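Local structure of ALKF (Bacillus cereus, 3ZBO) at residues A[7-10]-A[11-15]; A[190-193]-A[194-198]; A[224-228]-A[229-233]. The protein is of unknown function but is related to the HEAT-like repeat DNA glycosylases and has affinity for branched DNA structures. One frame throughout, in Å; residues are numbered along the deposited sequence.

Contact 1: A[7-10]-A[11-15]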
ATOM      1  N   MET A   7      10.621  13.917 -20.844  1.00 37.62           N
ATOM      2  CA  MET A   7      11.785  13.456 -20.089  1.00 35.81           C
ATOM      3  C   MET A   7      12.066  11.999 -20.461  1.00 33.07           C
ATOM      4  O   MET A   7      11.139  11.204 -20.549  1.00 31.82           O
ATOM      5  CB  MET A   7      11.461  13.586 -18.599  1.00 36.27           C
ATOM      6  CG  MET A   7      11.935  14.872 -18.025  1.00 40.26           C
ATOM      7  SD  MET A   7      12.280  14.616 -16.270  1.00 48.50           S
ATOM      8  CE  MET A   7      13.820  13.751 -16.255  1.00 45.71           C
ATOM      9  N   ASP A   8      13.314  11.650 -20.730  1.00 30.69           N
ATOM     10  CA  ASP A   8      13.571  10.280 -21.084  1.00 28.21           C
ATOM     11  C   ASP A   8      14.054   9.459 -19.874  1.00 25.70           C
ATOM     12  O   ASP A   8      14.299   9.979 -18.821  1.00 25.88           O
ATOM     13  CB  ASP A   8      14.458  10.119 -22.330  1.00 29.42           C
ATOM     14  CG  ASP A   8      15.802  10.750 -22.167  1.00 33.13           C
ATOM     15  OD1 ASP A   8      16.249  10.892 -20.983  1.00 35.77           O
ATOM     16  OD2 ASP A   8      16.424  11.123 -23.225  1.00 37.56           O
ATOM     17  N   PHE A   9      13.967   8.166 -20.063  1.00 22.07           N
ATOM     18  CA  PHE A   9      14.389   7.187 -19.052  1.00 21.21           C
ATOM     19  C   PHE A   9      15.733   7.498 -18.446  1.00 21.10           C
ATOM     20  O   PHE A   9      15.879   7.528 -17.191  1.00 19.78           O
ATOM     21  CB  PHE A   9      14.396   5.779 -19.675  1.00 20.00           C
ATOM     22  CG  PHE A   9      14.946   4.740 -18.776  1.00 21.06           C
ATOM     23  CD1 PHE A   9      14.174   4.200 -17.778  1.00 17.51           C
ATOM     24  CD2 PHE A   9      16.293   4.317 -18.909  1.00 21.03           C
ATOM     25  CE1 PHE A   9      14.710   3.218 -16.940  1.00 17.84           C
ATOM     26  CE2 PHE A   9      16.881   3.365 -18.056  1.00 22.02           C
ATOM     27  CZ  PHE A   9      16.061   2.812 -17.044  1.00 21.20           C
ATOM     28  N   LYS A  10      16.747   7.740 -19.291  1.00 22.77           N
ATOM     29  CA  LYS A  10      18.103   7.933 -18.747  1.00 23.96           C
ATOM     30  C   LYS A  10      18.161   9.176 -17.867  1.00 24.30           C
ATOM     31  O   LYS A  10      18.848   9.195 -16.810  1.00 22.95           O
ATOM     32  CB  LYS A  10      19.153   8.112 -19.869  1.00 26.09           C
ATOM     33  CG  LYS A  10      20.299   9.117 -19.441  1.00 35.58           C
ATOM     34  CD  LYS A  10      20.621  10.293 -20.451  1.00 42.30           C
ATOM     35  CE  LYS A  10      22.034  10.992 -20.140  1.00 42.61           C
ATOM     36  NZ  LYS A  10      23.292  10.181 -20.502  1.00 39.25           N
ATOM     37  N   THR A  11      17.453  10.227 -18.259  1.00 22.43           N
ATOM     38  CA  THR A  11      17.430  11.473 -17.513  1.00 24.03           C
ATOM     39  C   THR A  11      16.704  11.301 -16.166  1.00 24.38           C
ATOM     40  O   THR A  11      17.179  11.774 -15.115  1.00 24.61           O
ATOM     41  CB  THR A  11      16.751  12.575 -18.308  1.00 24.71           C
ATOM     42  OG1 THR A  11      17.514  12.762 -19.507  1.00 29.32           O
ATOM     43  CG2 THR A  11      16.684  13.898 -17.545  1.00 30.75           C
ATOM     44  N   VAL A  12      15.591  10.584 -16.158  1.00 21.45           N
ATOM     45  CA  VAL A  12      14.950  10.332 -14.858  1.00 20.99           C
ATOM     46  C   VAL A  12      15.803   9.537 -13.919  1.00 20.81           C
ATOM     47  O   VAL A  12      15.837   9.883 -12.705  1.00 19.89           O
ATOM     48  CB  VAL A  12      13.591   9.565 -15.065  1.00 21.56           C
ATOM     49  CG1 VAL A  12      12.958   9.188 -13.708  1.00 23.00           C
ATOM     50  CG2 VAL A  12      12.615  10.437 -15.963  1.00 24.89           C
ATOM     51  N   MET A  13      16.454   8.495 -14.436  1.00 19.55           N
ATOM     52  CA  MET A  13      17.339   7.666 -13.630  1.00 18.18           C
ATOM     53  C   MET A  13      18.505   8.502 -13.094  1.00 20.22           C
ATOM     54  O   MET A  13      18.901   8.378 -11.915  1.00 20.42           O
ATOM     55  CB  MET A  13      17.833   6.472 -14.383  1.00 18.51           C
ATOM     56  CG  MET A  13      16.771   5.395 -14.752  1.00 19.35           C
ATOM     57  SD  MET A  13      15.979   4.749 -13.224  1.00 18.79           S
ATOM     58  CE  MET A  13      17.268   3.749 -12.525  1.00 24.98           C
ATOM     59  N   GLN A  14      19.030   9.404 -13.924  1.00 20.54           N
ATOM     60  CA  GLN A  14      20.093  10.293 -13.360  1.00 22.74           C
ATOM     61  C   GLN A  14      19.609  11.213 -12.261  1.00 21.38           C
ATOM     62  O   GLN A  14      20.317  11.375 -11.204  1.00 22.42           O
ATOM     63  CB  GLN A  14      20.688  11.125 -14.502  1.00 22.41           C
ATOM     64  CG  GLN A  14      21.680  10.306 -15.302  1.00 32.29           C
ATOM     65  CD  GLN A  14      22.063  10.971 -16.612  1.00 42.36           C
ATOM     66  OE1 GLN A  14      23.076  10.602 -17.200  1.00 50.96           O
ATOM     67  NE2 GLN A  14      21.264  11.965 -17.079  1.00 41.59           N
ATOM     68  N   GLU A  15      18.430  11.805 -12.443  1.00 21.09           N
ATOM     69  CA  GLU A  15      17.864  12.748 -11.465  1.00 22.75           C
ATOM     70  C   GLU A  15      17.552  12.005 -10.149  1.00 23.82           C
ATOM     71  O   GLU A  15      17.786  12.529  -9.043  1.00 22.82           O
ATOM     72  CB  GLU A  15      16.650  13.465 -12.009  1.00 25.22           C
ATOM     73  CG  GLU A  15      16.964  14.230 -13.340  1.00 30.47           C
ATOM     74  CD  GLU A  15      16.039  15.415 -13.624  1.00 38.99           C
ATOM     75  OE1 GLU A  15      15.000  15.569 -12.924  1.00 42.86           O
ATOM     76  OE2 GLU A  15      16.373  16.203 -14.575  1.00 42.95           O
TER
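Asp-8 reaches over the start of helix 9-19 to Thr-11 and caps it. It is the N-cap residue. Both bonds from Thr-11 end on the same oxygen, Asp-8 OD1. Thr-11 OG1 gives its proton to it at 2.7 Å, from the syn side and 27° out of the carboxylate plane. Thr-11 N comes nearly along the C-O axis of OD1, at 3.1 Å. The two side chains meet at about a right angle. The Asp-8 CG lies between its own N and carbonyl carbon (chi1 60°), which folds the carboxylate back over the first turn. An anionic cap here would probably interact well with the helix dipole.

One turn on, Met-13 folds across Phe-9. Its CG sits over one face of the ring, offset toward the rim and 3.8 Å from the ring centroid, in a CH-pi contact. Met-13 SD is oblique to the same ring, 4.8 Å from its centroid, which makes a Met-aromatic pair. This apolar side is packed against Leu-62 of helix 56-63, and Val-12 also meets Phe-73 of helix 68-77.

On the exposed side, the Lys-10 chain slants across the Gln-14 amide, with Lys-10 CE 3.1 Å from Gln-14 OE1. Elsewhere Glu-15 forms a salt bridge with Lys-51 of helix 46-52. Met-7, just before the helix, bends at chi3 (76°) and brings its methyl alongside Val-12 and, about a turn further on, Glu-15. Met-7 CE is 3.8 Å from Glu-15 CD, and it touches Val-12 CG2 at 3.5 Å.

Contact 2: A[190-193]-A[194-198]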
ATOM      1  N   PRO A 190     -20.082   3.119   8.461  1.00 14.88           N
ATOM      2  CA  PRO A 190     -21.134   2.066   8.691  1.00 15.85           C
ATOM      3  C   PRO A 190     -20.773   0.898   9.549  1.00 17.02           C
ATOM      4  O   PRO A 190     -21.627   0.286  10.208  1.00 17.78           O
ATOM      5  CB  PRO A 190     -21.519   1.684   7.276  1.00 17.32           C
ATOM      6  CG  PRO A 190     -21.220   2.892   6.449  1.00 18.08           C
ATOM      7  CD  PRO A 190     -19.867   3.435   7.053  1.00 15.29           C
ATOM      8  N   LEU A 191     -19.488   0.547   9.626  1.00 14.49           N
ATOM      9  CA  LEU A 191     -19.043  -0.546  10.432  1.00 15.67           C
ATOM     10  C   LEU A 191     -17.986  -0.089  11.453  1.00 15.40           C
ATOM     11  O   LEU A 191     -17.188  -0.909  11.938  1.00 15.73           O
ATOM     12  CB  LEU A 191     -18.399  -1.635   9.516  1.00 15.04           C
ATOM     13  CG  LEU A 191     -19.466  -2.311   8.653  1.00 14.88           C
ATOM     14  CD1 LEU A 191     -18.820  -3.217   7.655  1.00 17.42           C
ATOM     15  CD2 LEU A 191     -20.466  -3.052   9.471  1.00 19.52           C
ATOM     16  N   HIS A 192     -18.132   1.191  11.882  1.00 14.72           N
ATOM     17  CA  HIS A 192     -17.222   1.656  12.976  1.00 15.49           C
ATOM     18  C   HIS A 192     -17.272   0.764  14.203  1.00 14.82           C
ATOM     19  O   HIS A 192     -16.205   0.298  14.707  1.00 16.31           O
ATOM     20  CB  HIS A 192     -17.590   3.098  13.387  1.00 14.64           C
ATOM     21  CG  HIS A 192     -16.818   3.503  14.579  1.00 14.59           C
ATOM     22  ND1 HIS A 192     -17.315   3.768  15.847  1.00 24.35           N
ATOM     23  CD2 HIS A 192     -15.484   3.588  14.670  1.00 11.92           C
ATOM     24  CE1 HIS A 192     -16.295   4.081  16.664  1.00 15.50           C
ATOM     25  NE2 HIS A 192     -15.183   3.991  15.947  1.00 20.28           N
ATOM     26  N   GLU A 193     -18.479   0.462  14.711  1.00 16.71           N
ATOM     27  CA  GLU A 193     -18.541  -0.287  15.965  1.00 16.87           C
ATOM     28  C   GLU A 193     -18.043  -1.702  15.808  1.00 15.76           C
ATOM     29  O   GLU A 193     -17.335  -2.178  16.689  1.00 18.04           O
ATOM     30  CB  GLU A 193     -19.981  -0.257  16.519  1.00 18.90           C
ATOM     31  CG  GLU A 193     -20.465   1.204  16.710  1.00 22.73           C
ATOM     32  CD  GLU A 193     -20.852   1.970  15.324  1.00 33.24           C
ATOM     33  OE1 GLU A 193     -21.097   1.357  14.135  1.00 25.92           O
ATOM     34  OE2 GLU A 193     -20.874   3.266  15.452  1.00 38.21           O
ATOM     35  N   LYS A 194     -18.352  -2.366  14.673  1.00 15.64           N
ATOM     36  CA  LYS A 194     -17.904  -3.762  14.508  1.00 15.95           C
ATOM     37  C   LYS A 194     -16.378  -3.804  14.404  1.00 15.68           C
ATOM     38  O   LYS A 194     -15.784  -4.737  14.888  1.00 17.77           O
ATOM     39  CB  LYS A 194     -18.516  -4.355  13.239  1.00 15.17           C
ATOM     40  CG  LYS A 194     -18.112  -5.771  12.969  1.00 19.10           C
ATOM     41  CD  LYS A 194     -18.812  -6.377  11.703  1.00 20.52           C
ATOM     42  CE  LYS A 194     -18.381  -7.817  11.614  1.00 24.35           C
ATOM     43  NZ  LYS A 194     -19.257  -8.721  12.422  1.00 33.06           N
ATOM     44  N   ALA A 195     -15.798  -2.809  13.701  1.00 16.04           N
ATOM     45  CA  ALA A 195     -14.325  -2.823  13.534  1.00 14.03           C
ATOM     46  C   ALA A 195     -13.614  -2.653  14.884  1.00 14.57           C
ATOM     47  O   ALA A 195     -12.569  -3.255  15.157  1.00 14.67           O
ATOM     48  CB  ALA A 195     -13.864  -1.743  12.504  1.00 14.96           C
ATOM     49  N   VAL A 196     -14.192  -1.795  15.728  1.00 13.86           N
ATOM     50  CA  VAL A 196     -13.646  -1.587  17.102  1.00 15.19           C
ATOM     51  C   VAL A 196     -13.711  -2.910  17.850  1.00 14.73           C
ATOM     52  O   VAL A 196     -12.729  -3.293  18.524  1.00 15.26           O
ATOM     53  CB  VAL A 196     -14.375  -0.419  17.853  1.00 15.55           C
ATOM     54  CG1 VAL A 196     -14.040  -0.405  19.318  1.00 14.79           C
ATOM     55  CG2 VAL A 196     -14.028   0.904  17.157  1.00 14.48           C
ATOM     56  N   GLU A 197     -14.855  -3.621  17.742  1.00 15.99           N
ATOM     57  CA  GLU A 197     -14.979  -4.850  18.506  1.00 16.54           C
ATOM     58  C   GLU A 197     -14.047  -5.923  17.927  1.00 16.20           C
ATOM     59  O   GLU A 197     -13.392  -6.630  18.696  1.00 16.76           O
ATOM     60  CB  GLU A 197     -16.461  -5.265  18.390  1.00 18.20           C
ATOM     61  CG  GLU A 197     -16.729  -6.625  19.063  1.00 26.43           C
ATOM     62  CD  GLU A 197     -16.270  -6.679  20.521  1.00 38.65           C
ATOM     63  OE1 GLU A 197     -16.446  -5.658  21.254  1.00 42.37           O
ATOM     64  OE2 GLU A 197     -15.728  -7.760  20.942  1.00 41.71           O
ATOM     65  N   ILE A 198     -13.914  -5.956  16.589  1.00 13.95           N
ATOM     66  CA  ILE A 198     -12.978  -6.927  16.008  1.00 16.27           C
ATOM     67  C   ILE A 198     -11.571  -6.648  16.458  1.00 14.43           C
ATOM     68  O   ILE A 198     -10.782  -7.571  16.752  1.00 15.58           O
ATOM     69  CB  ILE A 198     -13.161  -7.049  14.546  1.00 15.33           C
ATOM     70  CG1 ILE A 198     -14.481  -7.836  14.449  1.00 21.35           C
ATOM     71  CG2 ILE A 198     -12.089  -7.938  13.904  1.00 17.71           C
ATOM     72  CD1 ILE A 198     -14.957  -8.071  13.212  1.00 25.76           C
TER
HETATM   73  O   HOH W   1     -20.671  -1.494  13.125  1.00 20.05           O
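The imidazole of His-192 meets Val-196 one helical turn on. The CG2 methyl of Val-196 comes to the ring obliquely, and the two side chains slant across each other. In the plane of the ring, at its edge, lies OE2 of the adjacent Glu-193. The ring also touches Leu-227 of helix 219-228 and Leu-232 just after it. Val-196 adds to the same side by touching Ile-223 of that helix.

The Glu-193 chain turns back at chi2 (75°). This brings its other oxygen to a water that joins the two segments. The water donates to Glu-193 OE1 at 3.1 Å and accepts from Lys-194 N at 2.9 Å. The N-cap residue, Leu-191, has no polar side chain to offer that amide, and the water meets it instead.

Leu-191 and Ala-195 face inward, onto Val-184 of helix 171-187. Their backbones are joined by the bond from Ala-195 N to Leu-191 O, 2.9 Å long. Val-196 N bonds to His-192 O in the same way, at 3.1 Å. Lys-194 is extended as far as CE, then turns at chi4 (87°) to place NZ in a salt bridge with Glu-160 of helix 152-165. This is the first turn of a helix, its N-terminus capped partly by water, packed on helices 152-165 and 171-187, consistent with the stacked helices of the related HEAT-like repeat glycosylases.

Contact 3: A[224-228]-A[229-233]; sequences QKELD and RGRLG
Glu-226 and Arg-229 form a salt bridge at the end of helix 219-228. Arg-229 NH1 donates to Glu-226 OE1 at 3.0 Å, with an N-H...O angle of 156°. The oxygen lies near the guanidinium plane, but NH1 comes from above the carboxylate plane; the two planes are 71° apart. Lys-225 CB lies over one guanidinium face, 3.8 Å from Arg-229 NH1.

The backbone bonds make a Schellman motif. Arg-231 N bonds to Glu-226 O at 3.0 Å, and Gly-230 N to Leu-227 O at 3.0 Å. Gly-230 has a positive phi (82°), which favours glycine.

Two waters extend these links. One donates to Glu-226 OE1 and accepts from Arg-231 NE, at 2.8 Å from NE. The other donates to Leu-227 O and accepts from Leu-232 N.

The apolar contact is Leu-227 CD2 against Leu-232 CB, at 3.9 Å, next to His-192.

Glu-226 is buried, and its OE2 has a salt bridge to Arg-236. With Arg-229 and a water on OE1, the carboxylate is gripped on both oxygens and probably stays ionised.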
ATOM      1  N   GLN A 224      -8.009   4.004  18.763  1.00 13.90           N
ATOM      2  CA  GLN A 224      -8.303   4.936  19.828  1.00 14.42           C
ATOM      3  C   GLN A 224      -7.598   6.277  19.662  1.00 14.51           C
ATOM      4  O   GLN A 224      -8.206   7.343  19.948  1.00 14.50           O
ATOM      5  CB  GLN A 224      -7.988   4.296  21.206  1.00 17.11           C
ATOM      6  CG  GLN A 224      -8.376   5.239  22.382  1.00 17.72           C
ATOM      7  CD  GLN A 224      -9.909   5.477  22.411  1.00 21.84           C
ATOM      8  OE1 GLN A 224     -10.382   6.599  22.406  1.00 27.85           O
ATOM      9  NE2 GLN A 224     -10.664   4.391  22.399  1.00 27.93           N
ATOM     10  N   LYS A 225      -6.365   6.276  19.164  1.00 13.44           N
ATOM     11  CA  LYS A 225      -5.612   7.551  18.954  1.00 15.21           C
ATOM     12  C   LYS A 225      -6.345   8.392  17.935  1.00 14.61           C
ATOM     13  O   LYS A 225      -6.367   9.617  18.065  1.00 14.05           O
ATOM     14  CB  LYS A 225      -4.124   7.288  18.597  1.00 19.72           C
ATOM     15  CG  LYS A 225      -3.441   6.738  19.763  1.00 24.68           C
ATOM     16  CD  LYS A 225      -1.975   6.352  19.487  1.00 28.30           C
ATOM     17  CE  LYS A 225      -1.401   5.650  20.751  1.00 35.94           C
ATOM     18  NZ  LYS A 225       0.069   5.468  20.626  1.00 38.06           N
ATOM     19  N   GLU A 226      -6.868   7.772  16.880  1.00 11.99           N
ATOM     20  CA  GLU A 226      -7.604   8.540  15.920  1.00 12.58           C
ATOM     21  C   GLU A 226      -8.909   9.074  16.447  1.00 14.35           C
ATOM     22  O   GLU A 226      -9.217  10.238  16.182  1.00 13.29           O
ATOM     23  CB  GLU A 226      -7.870   7.682  14.656  1.00 15.82           C
ATOM     24  CG  GLU A 226      -6.526   7.325  13.924  1.00 19.20           C
ATOM     25  CD  GLU A 226      -6.132   8.381  12.932  1.00 34.76           C
ATOM     26  OE1 GLU A 226      -5.714   9.512  13.317  1.00 28.58           O
ATOM     27  OE2 GLU A 226      -6.225   8.066  11.723  1.00 42.26           O
ATOM     28  N   LEU A 227      -9.593   8.267  17.240  1.00 12.87           N
ATOM     29  CA  LEU A 227     -10.807   8.798  17.909  1.00 13.65           C
ATOM     30  C   LEU A 227     -10.506   9.942  18.843  1.00 13.60           C
ATOM     31  O   LEU A 227     -11.229  10.957  18.856  1.00 13.48           O
ATOM     32  CB  LEU A 227     -11.516   7.713  18.648  1.00 13.40           C
ATOM     33  CG  LEU A 227     -11.961   6.513  17.746  1.00 15.32           C
ATOM     34  CD1 LEU A 227     -12.672   5.472  18.533  1.00 15.93           C
ATOM     35  CD2 LEU A 227     -12.945   7.013  16.576  1.00 17.47           C
ATOM     36  N   ASP A 228      -9.385   9.831  19.545  1.00 12.92           N
ATOM     37  CA  ASP A 228      -8.943  10.974  20.446  1.00 12.86           C
ATOM     38  C   ASP A 228      -8.658  12.307  19.688  1.00 13.36           C
ATOM     39  O   ASP A 228      -8.841  13.410  20.271  1.00 14.31           O
ATOM     40  CB  ASP A 228      -7.675  10.553  21.217  1.00 13.61           C
ATOM     41  CG  ASP A 228      -7.938   9.468  22.289  1.00 16.31           C
ATOM     42  OD1 ASP A 228      -9.112   9.076  22.539  1.00 17.91           O
ATOM     43  OD2 ASP A 228      -6.903   8.975  22.831  1.00 23.37           O
ATOM     44  N   ARG A 229      -8.276  12.200  18.405  1.00 13.23           N
ATOM     45  CA  ARG A 229      -7.983  13.305  17.547  1.00 16.46           C
ATOM     46  C   ARG A 229      -9.262  13.791  16.840  1.00 13.19           C
ATOM     47  O   ARG A 229      -9.202  14.730  16.056  1.00 16.35           O
ATOM     48  CB  ARG A 229      -6.934  12.865  16.471  1.00 17.04           C
ATOM     49  CG  ARG A 229      -5.558  12.458  17.028  1.00 20.60           C
ATOM     50  CD  ARG A 229      -4.669  11.809  15.869  1.00 29.01           C
ATOM     51  NE  ARG A 229      -3.390  11.245  16.386  1.00 40.03           N
ATOM     52  CZ  ARG A 229      -2.900  10.004  16.141  1.00 46.46           C
ATOM     53  NH1 ARG A 229      -3.518   9.114  15.339  1.00 42.26           N
ATOM     54  NH2 ARG A 229      -1.740   9.641  16.696  1.00 47.29           N
ATOM     55  N   GLY A 230     -10.407  13.131  17.025  1.00 12.60           N
ATOM     56  CA  GLY A 230     -11.687  13.548  16.453  1.00 14.96           C
ATOM     57  C   GLY A 230     -11.837  13.101  15.011  1.00 15.50           C
ATOM     58  O   GLY A 230     -12.622  13.667  14.249  1.00 16.44           O
ATOM     59  N   ARG A 231     -11.014  12.097  14.631  1.00 14.60           N
ATOM     60  CA  ARG A 231     -11.019  11.663  13.197  1.00 13.33           C
ATOM     61  C   ARG A 231     -11.996  10.608  12.789  1.00 16.26           C
ATOM     62  O   ARG A 231     -11.891  10.094  11.658  1.00 16.81           O
ATOM     63  CB  ARG A 231      -9.640  11.128  12.865  1.00 14.09           C
ATOM     64  CG  ARG A 231      -8.567  12.193  12.827  1.00 18.91           C
ATOM     65  CD  ARG A 231      -8.597  12.946  11.579  1.00 23.85           C
ATOM     66  NE  ARG A 231      -7.492  13.905  11.424  1.00 27.35           N
ATOM     67  CZ  ARG A 231      -7.584  15.242  11.297  1.00 31.35           C
ATOM     68  NH1 ARG A 231      -8.769  15.912  11.253  1.00 23.59           N
ATOM     69  NH2 ARG A 231      -6.454  15.940  11.143  1.00 31.02           N
ATOM     70  N   LEU A 232     -12.933  10.215  13.581  1.00 16.87           N
ATOM     71  CA  LEU A 232     -14.017   9.291  13.067  1.00 18.23           C
ATOM     72  C   LEU A 232     -14.681   9.817  11.852  1.00 18.36           C
ATOM     73  O   LEU A 232     -15.164  11.005  11.837  1.00 21.37           O
ATOM     74  CB  LEU A 232     -15.079   9.136  14.138  1.00 16.30           C
ATOM     75  CG  LEU A 232     -16.255   8.228  13.801  1.00 16.69           C
ATOM     76  CD1 LEU A 232     -15.762   6.816  13.557  1.00 18.23           C
ATOM     77  CD2 LEU A 232     -17.184   8.063  15.006  1.00 20.47           C
ATOM     78  N   GLY A 233     -14.712   9.016  10.749  1.00 17.06           N
ATOM     79  CA  GLY A 233     -15.274   9.425   9.479  1.00 16.36           C
ATOM     80  C   GLY A 233     -14.266  10.038   8.499  1.00 15.24           C
ATOM     81  O   GLY A 233     -14.617  10.323   7.332  1.00 17.49           O
TER
HETATM   82  O   HOH W   2      -5.276  12.143  11.602  1.00 46.86           O
HETATM   83  O   HOH W   3     -13.091  10.800  16.556  1.00 25.02           O

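The three contacts come in series along the chain, each at one end of a helix. Contact 1 opens helix 9-19 and contact 2 opens helix 192-202. Contact 3 closes helix 219-228. Contact 1 lies on the opposite side of the chain's centre from the other two, with centres about 47 Å from contact 2 and 42 Å from contact 3. Contacts 2 and 3 are neighbours, centres about 14 Å apart, and His-192 packs on both Leu-227 and Leu-232. Between them in sequence come the two strands 204-207 and 215-218. Contact 1 thus lies far from the paired contacts 2 and 3, consistent with an extended helical array like that of the related HEAT-like repeat glycosylases.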